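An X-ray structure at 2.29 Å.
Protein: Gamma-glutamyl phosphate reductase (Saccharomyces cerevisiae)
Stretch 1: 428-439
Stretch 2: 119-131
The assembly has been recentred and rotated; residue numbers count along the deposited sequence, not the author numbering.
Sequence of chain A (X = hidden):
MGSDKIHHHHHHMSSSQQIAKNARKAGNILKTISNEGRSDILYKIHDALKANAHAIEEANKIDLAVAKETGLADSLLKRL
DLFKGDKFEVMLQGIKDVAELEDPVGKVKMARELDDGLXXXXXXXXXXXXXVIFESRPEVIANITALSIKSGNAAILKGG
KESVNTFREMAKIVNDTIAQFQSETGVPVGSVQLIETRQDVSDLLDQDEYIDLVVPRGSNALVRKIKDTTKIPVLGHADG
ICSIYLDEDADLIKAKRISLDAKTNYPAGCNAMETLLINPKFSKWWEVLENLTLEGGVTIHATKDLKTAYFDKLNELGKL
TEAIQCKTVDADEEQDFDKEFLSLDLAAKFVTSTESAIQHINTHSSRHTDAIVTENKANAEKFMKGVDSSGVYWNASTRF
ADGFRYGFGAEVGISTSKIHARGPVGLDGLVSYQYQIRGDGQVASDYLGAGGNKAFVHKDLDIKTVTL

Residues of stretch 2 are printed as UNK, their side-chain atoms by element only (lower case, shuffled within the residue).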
# COMPACT_ATOMS: atom_id res chain seq x y z
N ASP A 428 9.60 -18.11 -9.57
CA ASP A 428 9.94 -16.83 -10.20
C ASP A 428 9.64 -15.62 -9.31
O ASP A 428 10.57 -14.95 -8.82
CB ASP A 428 9.23 -16.67 -11.56
CG ASP A 428 9.31 -17.92 -12.43
OD1 ASP A 428 8.53 -18.89 -12.20
OD2 ASP A 428 10.15 -17.93 -13.37
N GLY A 429 8.35 -15.36 -9.11
CA GLY A 429 7.92 -14.12 -8.49
C GLY A 429 7.71 -14.25 -7.00
O GLY A 429 7.07 -13.41 -6.39
N LEU A 430 8.28 -15.31 -6.42
CA LEU A 430 8.13 -15.59 -5.00
C LEU A 430 9.38 -15.25 -4.18
O LEU A 430 9.32 -15.22 -2.95
CB LEU A 430 7.71 -17.06 -4.78
CG LEU A 430 6.53 -17.68 -5.54
CD1 LEU A 430 6.11 -19.01 -4.90
CD2 LEU A 430 5.33 -16.78 -5.63
N VAL A 431 10.51 -14.98 -4.85
CA VAL A 431 11.73 -14.49 -4.17
C VAL A 431 11.96 -13.02 -4.51
O VAL A 431 11.86 -12.63 -5.68
CB VAL A 431 13.04 -15.32 -4.53
CG1 VAL A 431 12.75 -16.82 -4.70
CG2 VAL A 431 13.72 -14.79 -5.77
N SER A 432 12.27 -12.21 -3.50
CA SER A 432 12.71 -10.85 -3.73
C SER A 432 14.20 -10.72 -3.42
O SER A 432 14.95 -11.70 -3.47
CB SER A 432 11.86 -9.83 -2.95
OG SER A 432 12.08 -9.88 -1.55
N TYR A 433 14.65 -9.51 -3.15
CA TYR A 433 16.07 -9.24 -2.97
C TYR A 433 16.27 -8.44 -1.73
O TYR A 433 15.41 -7.63 -1.35
CB TYR A 433 16.62 -8.44 -4.14
CG TYR A 433 16.70 -9.23 -5.40
CD1 TYR A 433 17.45 -10.40 -5.46
CD2 TYR A 433 16.03 -8.80 -6.54
CE1 TYR A 433 17.54 -11.14 -6.63
CE2 TYR A 433 16.12 -9.54 -7.74
CZ TYR A 433 16.87 -10.71 -7.77
OH TYR A 433 16.98 -11.45 -8.94
N GLN A 434 17.41 -8.70 -1.09
CA GLN A 434 17.88 -7.96 0.06
C GLN A 434 19.29 -7.52 -0.27
O GLN A 434 20.05 -8.31 -0.81
CB GLN A 434 17.89 -8.89 1.27
CG GLN A 434 18.11 -8.21 2.58
CD GLN A 434 18.28 -9.21 3.71
OE1 GLN A 434 19.21 -10.05 3.70
NE2 GLN A 434 17.38 -9.13 4.70
N TYR A 435 19.63 -6.27 0.04
CA TYR A 435 20.99 -5.81 -0.09
C TYR A 435 21.67 -5.94 1.26
O TYR A 435 21.03 -5.73 2.30
CB TYR A 435 21.04 -4.37 -0.57
CG TYR A 435 20.46 -4.24 -1.95
CD1 TYR A 435 19.08 -4.07 -2.13
CD2 TYR A 435 21.27 -4.33 -3.08
CE1 TYR A 435 18.53 -3.98 -3.40
CE2 TYR A 435 20.75 -4.23 -4.35
CZ TYR A 435 19.37 -4.05 -4.51
OH TYR A 435 18.84 -3.96 -5.77
N GLN A 436 22.95 -6.33 1.22
CA GLN A 436 23.77 -6.50 2.40
C GLN A 436 25.06 -5.80 2.13
O GLN A 436 25.67 -6.05 1.10
CB GLN A 436 24.12 -7.96 2.62
CG GLN A 436 22.92 -8.87 2.70
CD GLN A 436 23.30 -10.27 3.16
OE1 GLN A 436 24.49 -10.59 3.32
NE2 GLN A 436 22.30 -11.10 3.37
N ILE A 437 25.46 -4.92 3.04
CA ILE A 437 26.75 -4.26 2.97
C ILE A 437 27.56 -4.76 4.16
O ILE A 437 27.08 -4.76 5.30
CB ILE A 437 26.65 -2.71 2.93
CG1 ILE A 437 25.85 -2.30 1.68
CG2 ILE A 437 28.02 -2.09 2.97
CD1 ILE A 437 25.99 -0.83 1.21
N ARG A 438 28.76 -5.21 3.86
CA ARG A 438 29.62 -5.81 4.85
C ARG A 438 30.90 -5.05 4.77
O ARG A 438 31.66 -5.21 3.82
CB ARG A 438 29.86 -7.29 4.54
CG ARG A 438 28.58 -8.12 4.49
CD ARG A 438 28.92 -9.53 4.07
NE ARG A 438 27.77 -10.40 4.08
CZ ARG A 438 27.67 -11.52 4.80
NH1 ARG A 438 28.68 -11.90 5.57
NH2 ARG A 438 26.57 -12.25 4.74
N GLY A 439 31.13 -4.20 5.76
CA GLY A 439 32.35 -3.40 5.83
C GLY A 439 33.12 -3.67 7.10
O GLY A 439 32.81 -4.61 7.83
N UNK A 119 31.98 -4.38 0.77
CA UNK A 119 31.37 -5.11 -0.33
C UNK A 119 29.86 -5.15 -0.20
O UNK A 119 29.33 -5.37 0.89
c UNK A 119 31.49 -7.27 -1.65
c UNK A 119 31.94 -6.54 -0.38
o UNK A 119 33.37 -6.49 -0.36
N UNK A 120 29.17 -4.92 -1.32
CA UNK A 120 27.72 -4.97 -1.41
C UNK A 120 27.28 -6.28 -2.07
O UNK A 120 27.87 -6.72 -3.06
c UNK A 120 27.21 -3.76 -2.19
c UNK A 120 25.76 -3.70 -2.69
c UNK A 120 25.60 -2.61 -3.75
c UNK A 120 24.78 -3.45 -1.57
N UNK A 121 26.26 -6.91 -1.51
CA UNK A 121 25.68 -8.10 -2.10
C UNK A 121 24.20 -7.92 -2.33
O UNK A 121 23.51 -7.30 -1.54
c UNK A 121 29.38 -10.81 -1.51
c UNK A 121 27.31 -9.66 -0.94
c UNK A 121 29.99 -10.29 -0.37
c UNK A 121 29.28 -9.45 0.49
c UNK A 121 27.94 -9.15 0.20
c UNK A 121 25.88 -9.33 -1.24
c UNK A 121 28.04 -10.49 -1.78
o UNK A 121 31.30 -10.59 -0.09
N UNK A 122 23.73 -8.47 -3.44
CA UNK A 122 22.31 -8.61 -3.64
C UNK A 122 22.00 -10.10 -3.51
O UNK A 122 22.54 -10.92 -4.24
c UNK A 122 21.89 -8.04 -4.98
o UNK A 122 20.87 -7.85 -7.58
c UNK A 122 20.06 -7.72 -6.67
c UNK A 122 20.41 -8.10 -5.25
n UNK A 122 18.85 -7.25 -6.88
N UNK A 123 21.18 -10.42 -2.52
CA UNK A 123 20.94 -11.81 -2.09
C UNK A 123 19.42 -12.08 -2.22
O UNK A 123 18.60 -11.22 -1.88
c UNK A 123 21.41 -13.46 -0.22
c UNK A 123 22.95 -11.54 -0.44
c UNK A 123 21.47 -12.03 -0.62
N UNK A 124 19.05 -13.23 -2.78
CA UNK A 124 17.62 -13.59 -2.84
C UNK A 124 17.07 -13.84 -1.42
O UNK A 124 17.78 -14.35 -0.55
c UNK A 124 17.74 -14.62 -5.11
o UNK A 124 18.06 -15.96 -3.17
c UNK A 124 17.33 -14.84 -3.69
N UNK A 125 15.82 -13.46 -1.21
CA UNK A 125 15.17 -13.56 0.08
C UNK A 125 13.67 -13.84 -0.16
O UNK A 125 13.16 -13.56 -1.23
c UNK A 125 15.37 -12.27 0.88
N UNK A 126 12.95 -14.40 0.84
CA UNK A 126 11.50 -14.59 0.58
C UNK A 126 10.76 -13.27 0.31
O UNK A 126 11.12 -12.26 0.88
c UNK A 126 12.14 -15.54 2.73
c UNK A 126 10.96 -15.24 1.87
c UNK A 126 13.37 -14.86 2.17
N UNK A 127 9.73 -13.29 -0.54
CA UNK A 127 8.83 -12.13 -0.68
C UNK A 127 8.21 -11.77 0.67
O UNK A 127 8.11 -10.59 1.01
c UNK A 127 6.41 -11.76 -1.33
c UNK A 127 7.73 -12.40 -1.74
c UNK A 127 8.16 -11.87 -3.07
N UNK A 128 7.81 -12.78 1.45
CA UNK A 128 7.19 -12.58 2.77
C UNK A 128 6.03 -13.52 3.06
O UNK A 128 6.22 -14.65 3.60
N UNK A 129 4.82 -13.02 2.81
CA UNK A 129 3.57 -13.74 3.03
C UNK A 129 2.81 -13.67 1.73
O UNK A 129 2.67 -12.59 1.14
c UNK A 129 1.31 -13.90 4.27
c UNK A 129 2.70 -13.16 4.18
c UNK A 129 3.42 -13.26 5.51
N UNK A 130 2.32 -14.83 1.28
CA UNK A 130 1.57 -14.99 0.05
C UNK A 130 0.13 -15.29 0.38
O UNK A 130 -0.14 -16.12 1.26
c UNK A 130 3.60 -16.38 -0.95
c UNK A 130 4.23 -15.24 -1.71
c UNK A 130 2.09 -16.18 -0.76
c UNK A 130 3.81 -17.69 -1.68
N UNK A 131 -0.79 -14.63 -0.33
CA UNK A 131 -2.19 -15.00 -0.30
C UNK A 131 -2.48 -15.59 -1.66
O UNK A 131 -2.26 -14.95 -2.69
c UNK A 131 -5.22 -12.58 0.28
c UNK A 131 -5.22 -15.02 0.84
c UNK A 131 -3.09 -13.80 -0.00
c UNK A 131 -4.62 -13.92 -0.08

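Position 119 carries one carbon bearing an oxygen and a carbon, on the same sheet face as Arg438. This forked three-atom side chain is threonine, a shape at home in extended backbone; Thr119 N donates to Arg438 O (3.2 Å), and Arg438 N returns a bond to Thr119 O (3.0 Å).

Position 120 has four carbons forked at the second, hence leucine. It shares a face with Ile437, and its end comes nearer to stretch 1 than its first bond suggests: Leu120 CD1 lies 3.6 Å from Ile437 CG1 and 3.9 Å from Tyr435 CD2, at the edge of that ring.

Position 121 shows one carbon, then a six-carbon ring bearing an oxygen: tyrosine. Arg438 CD approaches Tyr121 CE2 at 3.6 Å, obliquely to the ring, so the aromatic side chain makes an apolar contact with the aliphatic part of the arginine.

At position 122 three carbons run out in line, the third holding the remaining two atoms, one oxygen and one nitrogen. That terminal amide on a three-carbon chain is glutamine. Extended (chi1 and chi2 both t), it places Gln122 NE2 over one face of the Tyr433 ring, 3.2 Å from Tyr433 CD2.

Position 123 is one carbon carrying two others: valine, buried and compact. Val123 CG2 packs 3.8 Å from Gln436 CD.

Position 124 again has one carbon with an oxygen and a carbon, thus threonine. Thr124 CG2 meets Tyr433 CE1 at 3.8 Å, while its hydroxyl is hydrogen-bonded elsewhere in the structure.

Position 125 has a single carbon, its CB 4.2 Å from Gln434 CB: alanine, small beside that chain.

At position 126 three carbons close a ring onto the backbone nitrogen, which defines proline. Without an N-H, Pro126 suits a non-hydrogen-bonded pair with Val431.

Position 127 is one carbon bearing two, valine; Val127 CG2 sits 3.8 Å from Gly429 O, and Val127 N donates to Leu430 O (3.1 Å).

Position 128 has no side chain: glycine. With phi/psi of 140/-96, a CB would jam against the preceding carbonyl O.

Position 129, one carbon carrying two, is valine, buried but beyond reach of stretch 1. Position 130, four carbons forked at the second, is leucine; Leu130 CD1 packs 4.2 Å from Leu430 CD1. Position 131 has the same fork and is also leucine, buried without touching stretch 1.

The contact is an antiparallel ladder: paired N-H···O bonds at Ser432, Gln434, Gln436 and Arg438 alternate with non-bonded pairs, whose close approach permits CA-H···O contacts. Side chains then pack on both faces, Leu120 beside Ile437 on one and Tyr121 beside Arg438 on the other.

Stretch 2 (119-131) TLYQVTAPVGVLL
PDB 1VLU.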